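Local coordinates for penicillin binding protein 2X (Streptococcus thermophilus, PDB 5U47), which probably acts as a transpeptidase that cross-links peptidoglycan strands during septal cell-wall synthesis and is the kind of enzyme that beta-lactams acylate, at residues Asn308-Asn319 with Ser355-Met366. The protein carries 1 engineered substitution. Sequence-based numbering, arbitrary orientation.
Sequences NGSFNPNATYSN and SNVGMTMLEQAM
Ser355 OG, at the N-cap of helix 356-366, is gripped by three groups: Tyr317 OH donates to it at 2.8 Å, Gly358 N reaches it at 3.1 Å in a nearly straight capping bond (166°), and its own proton is then left for the carboxylate of Asp332, through OD2. Having OG anti to the backbone N (chi1 173°) places the hydroxyl beside its own carbonyl carbon, facing the first turn, where amide and phenol meet it. Asp332 also receives the amide of Val357, so a carboxylate and a hydroxyl share the helix start.

The tyrosine lies close over that turn. Its CZ sits 3.4 Å from Gly358 CA; Gly358 has no side chain, so the phenol end of the ring can lie against the backbone. Farther back along the ring, Met361, extended beyond CG, brings its SD obliquely to 4.3 Å from the Tyr317 centroid, a Met-aromatic contact, while Val357 CG1 flanks CE2. Phe347 stacks on the same ring.

Towards the helix C-terminus the contact turns partly to water. One molecule bridges Ser310 O and OG to Leu362 O, and another joins Asn308 ND2 to Met366 O. Asn308 ND2 also donates to Ser310 OG at 2.9 Å, in the plane of its amide. Between the two ends, Leu362 CD1 meets the edge of the Phe311 ring in its plane, 3.8 Å from Phe311 CD1.

The Tyr317–Ser355 bond ties strand 316-318 to the helix start. Asn356 OD1 bonds Lys298 NZ, consistent with a penicillin-binding protein's SxN asparagine. A hydroxyl donating to a carboxylate would be expected to become a better acceptor for phenol and amide.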
ATOM      1  N   ASN A 308      22.524 -12.777 -18.393  1.00 38.31           N
ATOM      2  CA  ASN A 308      22.515 -13.765 -19.480  1.00 41.00           C
ATOM      3  C   ASN A 308      23.900 -13.941 -20.098  1.00 44.11           C
ATOM      4  O   ASN A 308      24.133 -14.907 -20.811  1.00 45.23           O
ATOM      5  CB  ASN A 308      21.544 -13.311 -20.586  1.00 40.45           C
ATOM      6  CG  ASN A 308      21.240 -14.399 -21.597  1.00 42.83           C
ATOM      7  OD1 ASN A 308      20.883 -15.517 -21.232  1.00 42.64           O
ATOM      8  ND2 ASN A 308      21.340 -14.059 -22.892  1.00 43.92           N
ATOM      9  N   GLY A 309      24.807 -13.002 -19.826  1.00 45.53           N
ATOM     10  CA  GLY A 309      26.137 -13.009 -20.414  1.00 48.73           C
ATOM     11  C   GLY A 309      26.137 -12.400 -21.816  1.00 50.11           C
ATOM     12  O   GLY A 309      27.134 -12.498 -22.535  1.00 51.57           O
ATOM     13  N   SER A 310      25.033 -11.754 -22.204  1.00 49.49           N
ATOM     14  CA  SER A 310      24.900 -11.178 -23.553  1.00 52.94           C
ATOM     15  C   SER A 310      24.927  -9.637 -23.559  1.00 53.93           C
ATOM     16  O   SER A 310      24.119  -8.975 -24.243  1.00 54.84           O
ATOM     17  CB  SER A 310      23.632 -11.717 -24.230  1.00 52.98           C
ATOM     18  OG  SER A 310      22.473 -11.425 -23.470  1.00 49.37           O
ATOM     19  N   PHE A 311      25.862  -9.077 -22.789  1.00 52.52           N
ATOM     20  CA  PHE A 311      26.048  -7.639 -22.737  1.00 50.84           C
ATOM     21  C   PHE A 311      27.531  -7.292 -22.827  1.00 52.51           C
ATOM     22  O   PHE A 311      28.309  -7.606 -21.932  1.00 50.33           O
ATOM     23  CB  PHE A 311      25.461  -7.047 -21.458  1.00 49.08           C
ATOM     24  CG  PHE A 311      25.580  -5.555 -21.386  1.00 47.03           C
ATOM     25  CD1 PHE A 311      24.650  -4.742 -22.015  1.00 46.24           C
ATOM     26  CD2 PHE A 311      26.628  -4.960 -20.706  1.00 47.22           C
ATOM     27  CE1 PHE A 311      24.759  -3.362 -21.960  1.00 46.41           C
ATOM     28  CE2 PHE A 311      26.739  -3.584 -20.646  1.00 46.71           C
ATOM     29  CZ  PHE A 311      25.809  -2.784 -21.278  1.00 45.99           C
ATOM     30  N   ASN A 312      27.910  -6.675 -23.939  1.00 55.63           N
ATOM     31  CA  ASN A 312      29.254  -6.173 -24.118  1.00 57.44           C
ATOM     32  C   ASN A 312      29.047  -4.664 -24.057  1.00 58.08           C
ATOM     33  O   ASN A 312      28.482  -4.091 -24.991  1.00 60.20           O
ATOM     34  CB  ASN A 312      29.831  -6.616 -25.451  1.00 60.07           C
ATOM     35  CG  ASN A 312      31.280  -6.206 -25.620  1.00 62.59           C
ATOM     36  OD1 ASN A 312      31.752  -5.242 -25.004  1.00 62.22           O
ATOM     37  ND2 ASN A 312      31.997  -6.937 -26.461  1.00 65.36           N
ATOM     38  N   PRO A 313      29.481  -4.008 -22.950  1.00 58.96           N
ATOM     39  CA  PRO A 313      29.223  -2.560 -22.811  1.00 58.86           C
ATOM     40  C   PRO A 313      29.809  -1.700 -23.926  1.00 59.78           C
ATOM     41  O   PRO A 313      29.207  -0.684 -24.291  1.00 56.49           O
ATOM     42  CB  PRO A 313      29.901  -2.199 -21.472  1.00 59.42           C
ATOM     43  CG  PRO A 313      30.929  -3.260 -21.263  1.00 59.72           C
ATOM     44  CD  PRO A 313      30.355  -4.510 -21.868  1.00 59.40           C
ATOM     45  N   ASN A 314      30.955  -2.136 -24.452  1.00 60.20           N
ATOM     46  CA  ASN A 314      31.723  -1.411 -25.457  1.00 61.46           C
ATOM     47  C   ASN A 314      31.289  -1.615 -26.901  1.00 59.76           C
ATOM     48  O   ASN A 314      31.585  -0.767 -27.746  1.00 61.44           O
ATOM     49  CB  ASN A 314      33.188  -1.822 -25.326  1.00 66.48           C
ATOM     50  CG  ASN A 314      33.695  -1.676 -23.905  1.00 68.28           C
ATOM     51  OD1 ASN A 314      33.209  -0.835 -23.153  1.00 67.06           O
ATOM     52  ND2 ASN A 314      34.665  -2.506 -23.526  1.00 73.27           N
ATOM     53  N   ALA A 315      30.623  -2.733 -27.199  1.00 55.69           N
ATOM     54  CA  ALA A 315      30.162  -2.987 -28.566  1.00 53.79           C
ATOM     55  C   ALA A 315      29.290  -1.821 -28.996  1.00 52.42           C
ATOM     56  O   ALA A 315      28.580  -1.226 -28.169  1.00 51.13           O
ATOM     57  CB  ALA A 315      29.390  -4.294 -28.648  1.00 52.62           C
ATOM     58  N   THR A 316      29.350  -1.466 -30.273  1.00 51.43           N
ATOM     59  CA  THR A 316      28.589  -0.330 -30.746  1.00 50.58           C
ATOM     60  C   THR A 316      27.505  -0.705 -31.726  1.00 49.63           C
ATOM     61  O   THR A 316      27.459  -1.822 -32.225  1.00 50.18           O
ATOM     62  CB  THR A 316      29.513   0.734 -31.364  1.00 52.67           C
ATOM     63  OG1 THR A 316      30.188   0.184 -32.498  1.00 54.33           O
ATOM     64  CG2 THR A 316      30.535   1.214 -30.327  1.00 53.01           C
ATOM     65  N   TYR A 317      26.621   0.253 -31.980  1.00 49.23           N
ATOM     66  CA  TYR A 317      25.513   0.073 -32.911  1.00 50.14           C
ATOM     67  C   TYR A 317      25.066   1.449 -33.386  1.00 51.35           C
ATOM     68  O   TYR A 317      25.467   2.467 -32.818  1.00 52.04           O
ATOM     69  CB  TYR A 317      24.341  -0.657 -32.224  1.00 49.64           C
ATOM     70  CG  TYR A 317      23.635   0.188 -31.181  1.00 47.52           C
ATOM     71  CD1 TYR A 317      24.106   0.261 -29.877  1.00 46.58           C
ATOM     72  CD2 TYR A 317      22.503   0.929 -31.511  1.00 47.56           C
ATOM     73  CE1 TYR A 317      23.472   1.044 -28.933  1.00 44.84           C
ATOM     74  CE2 TYR A 317      21.860   1.713 -30.572  1.00 45.24           C
ATOM     75  CZ  TYR A 317      22.350   1.775 -29.293  1.00 45.11           C
ATOM     76  OH  TYR A 317      21.705   2.562 -28.359  1.00 43.52           O
ATOM     77  N   SER A 318      24.229   1.476 -34.417  1.00 52.15           N
ATOM     78  CA  SER A 318      23.695   2.723 -34.936  1.00 52.83           C
ATOM     79  C   SER A 318      22.177   2.754 -34.757  1.00 52.80           C
ATOM     80  O   SER A 318      21.498   1.762 -35.003  1.00 52.11           O
ATOM     81  CB  SER A 318      24.035   2.876 -36.417  1.00 54.94           C
ATOM     82  OG  SER A 318      23.514   4.096 -36.900  1.00 56.49           O
ATOM     83  N   ASN A 319      21.651   3.905 -34.336  1.00 53.45           N
ATOM     84  CA  ASN A 319      20.205   4.082 -34.189  1.00 53.02           C
ATOM     85  C   ASN A 319      19.629   4.846 -35.385  1.00 56.41           C
ATOM     86  O   ASN A 319      18.453   5.217 -35.372  1.00 57.46           O
ATOM     87  CB  ASN A 319      19.887   4.836 -32.888  1.00 52.28           C
ATOM     88  CG  ASN A 319      20.426   6.261 -32.877  1.00 53.79           C
ATOM     89  OD1 ASN A 319      21.114   6.694 -33.808  1.00 56.08           O
ATOM     90  ND2 ASN A 319      20.111   7.002 -31.816  1.00 52.88           N
ATOM     91  N   SER A 355      18.127   4.690 -25.307  1.00 37.24           N
ATOM     92  CA  SER A 355      17.916   4.276 -26.687  1.00 38.31           C
ATOM     93  C   SER A 355      17.051   3.019 -26.776  1.00 37.43           C
ATOM     94  O   SER A 355      17.481   1.947 -26.360  1.00 37.24           O
ATOM     95  CB  SER A 355      19.264   4.003 -27.364  1.00 39.50           C
ATOM     96  OG  SER A 355      19.098   3.444 -28.664  1.00 41.09           O
ATOM     97  N   ASN A 356      15.837   3.161 -27.312  1.00 37.52           N
ATOM     98  CA  ASN A 356      14.941   2.015 -27.543  1.00 37.64           C
ATOM     99  C   ASN A 356      15.564   0.990 -28.499  1.00 38.26           C
ATOM    100  O   ASN A 356      15.368  -0.220 -28.340  1.00 39.22           O
ATOM    101  CB  ASN A 356      13.610   2.456 -28.154  1.00 37.15           C
ATOM    102  CG  ASN A 356      12.710   3.160 -27.178  1.00 36.41           C
ATOM    103  OD1 ASN A 356      12.938   3.173 -25.966  1.00 35.54           O
ATOM    104  ND2 ASN A 356      11.651   3.729 -27.703  1.00 36.42           N
ATOM    105  N   VAL A 357      16.296   1.482 -29.495  1.00 39.38           N
ATOM    106  CA  VAL A 357      16.956   0.626 -30.484  1.00 41.78           C
ATOM    107  C   VAL A 357      18.019  -0.246 -29.820  1.00 41.55           C
ATOM    108  O   VAL A 357      18.058  -1.466 -30.029  1.00 42.03           O
ATOM    109  CB  VAL A 357      17.590   1.466 -31.616  1.00 43.68           C
ATOM    110  CG1 VAL A 357      18.428   0.601 -32.536  1.00 46.54           C
ATOM    111  CG2 VAL A 357      16.514   2.212 -32.406  1.00 43.18           C
ATOM    112  N   GLY A 358      18.871   0.383 -29.016  1.00 40.43           N
ATOM    113  CA  GLY A 358      19.931  -0.326 -28.313  1.00 39.76           C
ATOM    114  C   GLY A 358      19.365  -1.390 -27.391  1.00 38.58           C
ATOM    115  O   GLY A 358      19.882  -2.505 -27.318  1.00 38.52           O
ATOM    116  N   MET A 359      18.278  -1.061 -26.710  1.00 37.70           N
ATOM    117  CA  MET A 359      17.669  -2.020 -25.782  1.00 38.33           C
ATOM    118  C   MET A 359      16.975  -3.142 -26.557  1.00 38.14           C
ATOM    119  O   MET A 359      17.099  -4.308 -26.207  1.00 38.98           O
ATOM    120  CB  MET A 359      16.727  -1.315 -24.809  1.00 37.25           C
ATOM    121  CG  MET A 359      17.399  -0.327 -23.860  1.00 37.34           C
ATOM    122  SD  MET A 359      18.957  -0.816 -23.075  1.00 38.92           S
ATOM    123  CE  MET A 359      20.201  -0.274 -24.228  1.00 39.79           C
ATOM    124  N   THR A 360      16.285  -2.795 -27.633  1.00 38.58           N
ATOM    125  CA  THR A 360      15.655  -3.813 -28.466  1.00 38.53           C
ATOM    126  C   THR A 360      16.723  -4.783 -29.011  1.00 39.59           C
ATOM    127  O   THR A 360      16.504  -5.983 -29.039  1.00 38.34           O
ATOM    128  CB  THR A 360      14.865  -3.175 -29.598  1.00 39.10           C
ATOM    129  OG1 THR A 360      13.863  -2.325 -29.033  1.00 38.19           O
ATOM    130  CG2 THR A 360      14.211  -4.246 -30.476  1.00 40.62           C
ATOM    131  N   MET A 361      17.880  -4.259 -29.410  1.00 40.18           N
ATOM    132  CA  MET A 361      18.977  -5.119 -29.866  1.00 42.82           C
ATOM    133  C   MET A 361      19.414  -6.095 -28.761  1.00 42.14           C
ATOM    134  O   MET A 361      19.669  -7.272 -29.037  1.00 42.33           O
ATOM    135  CB  MET A 361      20.168  -4.288 -30.367  1.00 44.82           C
ATOM    136  CG  MET A 361      19.948  -3.682 -31.741  1.00 46.89           C
ATOM    137  SD  MET A 361      21.183  -2.437 -32.173  1.00 49.50           S
ATOM    138  CE  MET A 361      20.852  -2.197 -33.917  1.00 53.17           C
ATOM    139  N   LEU A 362      19.488  -5.612 -27.516  1.00 40.89           N
ATOM    140  CA  LEU A 362      19.865  -6.471 -26.383  1.00 40.17           C
ATOM    141  C   LEU A 362      18.826  -7.572 -26.175  1.00 39.56           C
ATOM    142  O   LEU A 362      19.184  -8.723 -25.897  1.00 38.83           O
ATOM    143  CB  LEU A 362      20.057  -5.660 -25.089  1.00 39.53           C
ATOM    144  CG  LEU A 362      21.292  -4.751 -25.021  1.00 40.25           C
ATOM    145  CD1 LEU A 362      21.331  -3.969 -23.712  1.00 39.20           C
ATOM    146  CD2 LEU A 362      22.570  -5.565 -25.210  1.00 42.27           C
ATOM    147  N   GLU A 363      17.548  -7.208 -26.329  1.00 38.03           N
ATOM    148  CA  GLU A 363      16.433  -8.158 -26.224  1.00 38.08           C
ATOM    149  C   GLU A 363      16.533  -9.257 -27.290  1.00 41.48           C
ATOM    150  O   GLU A 363      16.311 -10.426 -26.985  1.00 41.21           O
ATOM    151  CB  GLU A 363      15.085  -7.435 -26.349  1.00 37.29           C
ATOM    152  CG  GLU A 363      13.854  -8.283 -26.022  1.00 36.77           C
ATOM    153  CD  GLU A 363      13.406  -9.239 -27.125  1.00 38.21           C
ATOM    154  OE1 GLU A 363      13.518  -8.912 -28.314  1.00 37.37           O
ATOM    155  OE2 GLU A 363      12.915 -10.335 -26.784  1.00 39.36           O
ATOM    156  N   GLN A 364      16.862  -8.866 -28.520  0.60 42.99           N
ATOM    157  CA  GLN A 364      17.005  -9.822 -29.627  0.60 45.89           C
ATOM    158  C   GLN A 364      18.217 -10.736 -29.435  0.60 46.81           C
ATOM    159  O   GLN A 364      18.183 -11.896 -29.822  0.60 48.09           O
ATOM    160  CB  GLN A 364      17.105  -9.091 -30.971  0.60 47.57           C
ATOM    161  CG  GLN A 364      15.830  -8.367 -31.388  0.60 47.02           C
ATOM    162  CD  GLN A 364      15.950  -7.670 -32.734  0.60 48.76           C
ATOM    163  OE1 GLN A 364      16.975  -7.750 -33.411  0.60 49.74           O
ATOM    164  NE2 GLN A 364      14.892  -6.981 -33.126  0.60 49.75           N
ATOM    165  N   ALA A 365      19.271 -10.202 -28.818  1.00 47.49           N
ATOM    166  CA  ALA A 365      20.510 -10.963 -28.559  1.00 49.50           C
ATOM    167  C   ALA A 365      20.307 -12.054 -27.521  1.00 49.32           C
ATOM    168  O   ALA A 365      20.958 -13.085 -27.575  1.00 51.91           O
ATOM    169  CB  ALA A 365      21.626 -10.032 -28.105  1.00 50.33           C
ATOM    170  N   MET A 366      19.434 -11.815 -26.549  1.00 46.70           N
ATOM    171  CA  MET A 366      19.155 -12.846 -25.560  1.00 46.53           C
ATOM    172  C   MET A 366      18.023 -13.718 -26.106  1.00 45.78           C
ATOM    173  O   MET A 366      17.977 -14.908 -25.837  1.00 46.64           O
ATOM    174  CB  MET A 366      18.868 -12.253 -24.166  1.00 45.24           C
ATOM    175  CG  MET A 366      17.554 -11.545 -23.968  1.00 44.65           C
ATOM    176  SD  MET A 366      17.429 -10.912 -22.261  1.00 45.61           S
ATOM    177  CE  MET A 366      18.417  -9.420 -22.368  1.00 44.57           C
TER
HETATM  178  O   HOH W   1      20.614 -15.915 -25.034  1.00 46.76           O
HETATM  179  O   HOH W   2      21.427  -9.122 -24.370  0.50 28.71           O